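Long-range contact in bazooka, isoform C,LD29223p (Drosophila melanogaster, PDB 5OAK), which acts in cell polarity, binds the C-terminal motif of its partner Par6 through its first PDZ domain, and probably also binds acidic phospholipids: residues A[9-23]-A[35-49]. Sequence-based numbering, arbitrary orientation. Where two conformers were deposited one is given.
Sequences LLIINEYGSPLGLTA and VQHVEPGSRAERGRL
Glu14 OE1 sits at the edge of the Arg43 guanidinium, in its plane, gripped side-on by NE and NH2, each 2.9 Å from that one oxygen. The carboxylate stands nearly upright to the guanidinium, the planes 79° apart; NE meets the anti lone pair of OE1, while NH2 comes from above the carboxylate plane. Glu14 gets there fully extended, CG opposite the backbone N (chi1 179°), and its OE2 accepts from Ser17 OG. With an alanine here, Arg43 would probably lose its carboxylate mate. The His37 ring has Glu39 at its edge, in plane, as is a water that bonds Glu39 OE2 and Thr22 OG1.

Further along, Leu19 O takes Ala44 N at 2.9 Å, tying the loop to the first turn of helix 43-46, and Gly20 O takes Glu39 N at 2.8 Å. Gly20 CA lies against Ser42 CB (3.8 Å). Strands 21-23 and 35-38 then pair antiparallel, with Gln36 and His37 both facing Thr22 in a classic bulge. Underneath, Leu49 CD1 presses on Ile11 CD1 at 3.2 Å, tighter than usual, and lies 3.8 Å from Leu21 CD1.

Both segments belong to the PDZ part of the engineered fusion. Thr22 and Ala23 pair with a strand of a neighbouring subunit, whose Leu117, in the fused C-terminal tail, packs on Leu21. Leu19 and Gly20 lead into strand 21-23, consistent with the carboxylate-binding loop and peptide-binding strand of a PDZ groove.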
# COMPACT_ATOMS: atom_id res chain seq x y z
N LEU A 9 0.49 5.21 -8.84
CA LEU A 9 -0.63 5.95 -8.27
C LEU A 9 -0.11 6.96 -7.26
O LEU A 9 0.97 6.80 -6.68
CB LEU A 9 -1.60 5.00 -7.55
CG LEU A 9 -2.09 3.83 -8.41
CD1 LEU A 9 -3.09 2.95 -7.61
CD2 LEU A 9 -2.69 4.31 -9.73
N LEU A 10 -0.93 7.97 -7.01
CA LEU A 10 -0.58 9.00 -6.03
C LEU A 10 -1.71 9.08 -5.02
O LEU A 10 -2.88 9.28 -5.42
CB LEU A 10 -0.39 10.34 -6.71
CG LEU A 10 -0.12 11.51 -5.78
CD1 LEU A 10 1.21 11.37 -5.05
CD2 LEU A 10 -0.14 12.80 -6.56
N ILE A 11 -1.39 8.88 -3.75
CA ILE A 11 -2.38 9.05 -2.68
C ILE A 11 -1.94 10.22 -1.83
O ILE A 11 -0.81 10.21 -1.31
CB ILE A 11 -2.48 7.78 -1.78
CG1 ILE A 11 -2.89 6.59 -2.61
CG2 ILE A 11 -3.51 7.95 -0.67
CD1 ILE A 11 -2.83 5.33 -1.74
N ILE A 12 -2.80 11.20 -1.61
CA ILE A 12 -2.43 12.32 -0.74
C ILE A 12 -2.55 11.85 0.73
O ILE A 12 -3.55 11.21 1.10
CB ILE A 12 -3.34 13.53 -1.01
CG1 ILE A 12 -3.28 13.90 -2.51
CG2 ILE A 12 -2.97 14.73 -0.12
CD1 ILE A 12 -1.88 14.09 -3.06
N ASN A 13 -1.56 12.14 1.55
CA ASN A 13 -1.57 11.67 2.93
C ASN A 13 -2.19 12.74 3.82
O ASN A 13 -1.95 13.90 3.63
CB ASN A 13 -0.14 11.35 3.39
CG ASN A 13 -0.10 10.65 4.73
OD1 ASN A 13 -1.09 10.06 5.16
ND2 ASN A 13 1.04 10.71 5.39
N GLU A 14 -3.10 12.35 4.65
CA GLU A 14 -3.71 13.25 5.65
C GLU A 14 -3.17 12.81 6.98
O GLU A 14 -3.46 11.70 7.44
CB GLU A 14 -5.22 13.13 5.59
CG GLU A 14 -5.90 14.02 6.61
CD GLU A 14 -7.41 13.90 6.55
OE1 GLU A 14 -7.97 13.52 5.48
OE2 GLU A 14 -8.03 14.15 7.60
N TYR A 15 -2.37 13.65 7.61
CA TYR A 15 -1.64 13.21 8.82
C TYR A 15 -2.62 12.91 9.97
O TYR A 15 -3.50 13.75 10.30
CB TYR A 15 -0.65 14.29 9.25
CG TYR A 15 0.43 14.54 8.25
CD1 TYR A 15 1.30 13.53 7.90
CD2 TYR A 15 0.57 15.79 7.67
CE1 TYR A 15 2.32 13.80 7.01
CE2 TYR A 15 1.56 16.05 6.75
CZ TYR A 15 2.42 15.05 6.43
OH TYR A 15 3.45 15.32 5.55
N GLY A 16 -2.52 11.72 10.53
CA GLY A 16 -3.40 11.34 11.62
C GLY A 16 -4.72 10.72 11.21
O GLY A 16 -5.52 10.33 12.06
N SER A 17 -4.99 10.63 9.93
CA SER A 17 -6.26 10.13 9.44
C SER A 17 -6.07 8.92 8.54
O SER A 17 -5.17 8.93 7.71
CB SER A 17 -6.96 11.23 8.64
OG SER A 17 -7.21 12.37 9.47
N PRO A 18 -6.94 7.92 8.66
CA PRO A 18 -6.79 6.77 7.77
C PRO A 18 -6.95 7.17 6.30
O PRO A 18 -7.72 8.09 5.97
CB PRO A 18 -7.93 5.83 8.17
CG PRO A 18 -8.78 6.63 9.13
CD PRO A 18 -8.03 7.77 9.63
N LEU A 19 -6.21 6.51 5.43
CA LEU A 19 -6.31 6.74 3.99
C LEU A 19 -7.38 5.90 3.33
O LEU A 19 -7.80 6.18 2.20
CB LEU A 19 -4.95 6.50 3.33
CG LEU A 19 -3.90 7.42 3.95
CD1 LEU A 19 -2.57 7.23 3.28
CD2 LEU A 19 -4.30 8.93 3.88
N GLY A 20 -7.85 4.89 4.04
CA GLY A 20 -8.98 4.11 3.54
C GLY A 20 -8.62 2.80 2.86
O GLY A 20 -9.37 2.31 2.04
N LEU A 21 -7.50 2.19 3.23
CA LEU A 21 -6.90 0.98 2.62
C LEU A 21 -6.88 -0.17 3.63
O LEU A 21 -6.34 0.07 4.73
CB LEU A 21 -5.42 1.26 2.19
CG LEU A 21 -4.65 0.20 1.44
CD1 LEU A 21 -5.42 -0.02 0.20
CD2 LEU A 21 -3.24 0.65 1.13
N THR A 22 -7.31 -1.36 3.26
CA THR A 22 -7.01 -2.55 4.02
C THR A 22 -6.14 -3.42 3.11
O THR A 22 -6.52 -3.65 1.98
CB THR A 22 -8.28 -3.30 4.40
OG1 THR A 22 -9.10 -2.45 5.20
CG2 THR A 22 -7.96 -4.56 5.19
N ALA A 23 -5.00 -3.90 3.60
CA ALA A 23 -4.09 -4.68 2.78
C ALA A 23 -3.53 -5.80 3.62
O ALA A 23 -3.49 -5.77 4.84
CB ALA A 23 -2.97 -3.83 2.27
N VAL A 35 -4.32 -5.50 -1.93
CA VAL A 35 -5.38 -4.63 -1.42
C VAL A 35 -6.68 -5.42 -1.26
O VAL A 35 -7.17 -6.02 -2.22
CB VAL A 35 -5.57 -3.42 -2.37
CG1 VAL A 35 -6.76 -2.52 -1.89
CG2 VAL A 35 -4.25 -2.61 -2.43
N GLN A 36 -7.22 -5.46 -0.04
CA GLN A 36 -8.47 -6.19 0.17
C GLN A 36 -9.67 -5.27 0.09
O GLN A 36 -10.74 -5.66 -0.38
CB GLN A 36 -8.45 -6.88 1.53
CG GLN A 36 -7.40 -7.97 1.66
CD GLN A 36 -7.67 -9.14 0.73
OE1 GLN A 36 -7.06 -9.25 -0.33
NE2 GLN A 36 -8.58 -10.02 1.12
N HIS A 37 -9.53 -4.03 0.51
CA HIS A 37 -10.68 -3.15 0.53
C HIS A 37 -10.22 -1.72 0.44
O HIS A 37 -9.14 -1.40 0.96
CB HIS A 37 -11.48 -3.34 1.81
CG HIS A 37 -12.79 -2.66 1.78
ND1 HIS A 37 -13.07 -1.52 2.52
CD2 HIS A 37 -13.91 -2.91 1.04
CE1 HIS A 37 -14.31 -1.13 2.29
NE2 HIS A 37 -14.84 -1.95 1.39
N VAL A 38 -11.02 -0.91 -0.26
CA VAL A 38 -10.77 0.52 -0.37
C VAL A 38 -12.08 1.20 0.04
O VAL A 38 -13.16 0.91 -0.53
CB VAL A 38 -10.37 0.92 -1.80
CG1 VAL A 38 -10.13 2.41 -1.86
CG2 VAL A 38 -9.08 0.16 -2.22
N GLU A 39 -12.00 2.12 1.00
CA GLU A 39 -13.20 2.76 1.53
C GLU A 39 -13.73 3.77 0.53
O GLU A 39 -12.95 4.56 -0.03
CB GLU A 39 -12.87 3.46 2.85
CG GLU A 39 -12.37 2.56 4.00
CD GLU A 39 -13.31 1.44 4.39
OE1 GLU A 39 -14.55 1.58 4.27
OE2 GLU A 39 -12.78 0.41 4.85
N PRO A 40 -15.05 3.78 0.31
CA PRO A 40 -15.65 4.73 -0.63
C PRO A 40 -15.36 6.17 -0.20
O PRO A 40 -15.48 6.51 0.98
CB PRO A 40 -17.14 4.42 -0.55
CG PRO A 40 -17.29 3.67 0.70
CD PRO A 40 -16.04 2.94 0.97
N GLY A 41 -14.98 7.00 -1.16
CA GLY A 41 -14.77 8.40 -0.91
C GLY A 41 -13.45 8.74 -0.26
O GLY A 41 -13.16 9.90 0.00
N SER A 42 -12.63 7.73 -0.02
CA SER A 42 -11.38 7.92 0.72
C SER A 42 -10.25 8.43 -0.14
O SER A 42 -10.33 8.44 -1.36
CB SER A 42 -10.92 6.60 1.35
OG SER A 42 -10.57 5.62 0.34
N ARG A 43 -9.16 8.79 0.51
CA ARG A 43 -7.98 9.25 -0.23
C ARG A 43 -7.39 8.15 -1.04
O ARG A 43 -6.90 8.40 -2.14
CB ARG A 43 -6.99 9.87 0.70
CG ARG A 43 -7.66 11.12 1.41
CD ARG A 43 -6.60 12.01 1.94
NE ARG A 43 -7.15 13.09 2.76
CZ ARG A 43 -7.50 14.28 2.27
NH1 ARG A 43 -7.28 14.58 0.99
NH2 ARG A 43 -8.00 15.20 3.08
N ALA A 44 -7.43 6.92 -0.54
CA ALA A 44 -6.94 5.79 -1.34
C ALA A 44 -7.84 5.61 -2.58
O ALA A 44 -7.33 5.35 -3.67
CB ALA A 44 -6.94 4.50 -0.49
N GLU A 45 -9.17 5.72 -2.42
CA GLU A 45 -10.06 5.58 -3.57
C GLU A 45 -9.80 6.68 -4.60
O GLU A 45 -9.76 6.41 -5.83
CB GLU A 45 -11.54 5.57 -3.14
CG GLU A 45 -12.46 5.11 -4.26
CD GLU A 45 -13.94 5.17 -3.89
OE1 GLU A 45 -14.45 6.28 -3.73
OE2 GLU A 45 -14.59 4.10 -3.75
N ARG A 46 -9.61 7.91 -4.13
CA ARG A 46 -9.38 9.00 -5.05
C ARG A 46 -8.06 8.81 -5.80
O ARG A 46 -7.93 9.24 -6.96
CB ARG A 46 -9.45 10.32 -4.28
CG ARG A 46 -10.85 10.57 -3.69
CD ARG A 46 -11.97 10.74 -4.78
NE ARG A 46 -13.38 10.87 -4.29
CZ ARG A 46 -13.89 11.96 -3.74
NH1 ARG A 46 -13.11 12.98 -3.54
NH2 ARG A 46 -15.17 12.03 -3.36
N GLY A 47 -7.09 8.16 -5.16
CA GLY A 47 -5.84 7.87 -5.84
C GLY A 47 -5.90 6.66 -6.76
O GLY A 47 -4.88 6.31 -7.37
N ARG A 48 -7.09 6.08 -6.90
CA ARG A 48 -7.39 5.00 -7.85
C ARG A 48 -6.88 3.63 -7.42
O ARG A 48 -6.74 2.74 -8.24
CB ARG A 48 -6.88 5.33 -9.27
CG ARG A 48 -7.34 6.71 -9.75
CD ARG A 48 -7.14 6.87 -11.29
NE ARG A 48 -7.43 5.61 -12.00
CZ ARG A 48 -8.59 5.31 -12.59
NH1 ARG A 48 -8.72 4.13 -13.18
NH2 ARG A 48 -9.60 6.18 -12.59
N LEU A 49 -6.65 3.45 -6.13
CA LEU A 49 -6.41 2.12 -5.58
C LEU A 49 -7.70 1.30 -5.65
O LEU A 49 -8.81 1.82 -5.41
CB LEU A 49 -5.95 2.22 -4.11
CG LEU A 49 -4.47 2.38 -3.86
CD1 LEU A 49 -4.29 2.51 -2.37
CD2 LEU A 49 -3.62 1.20 -4.32
O HOH W 1 -3.30 8.10 -8.71
O HOH W 2 -5.57 10.86 -2.67
O HOH W 3 -9.52 8.83 3.46
O HOH W 4 -10.32 -0.17 4.09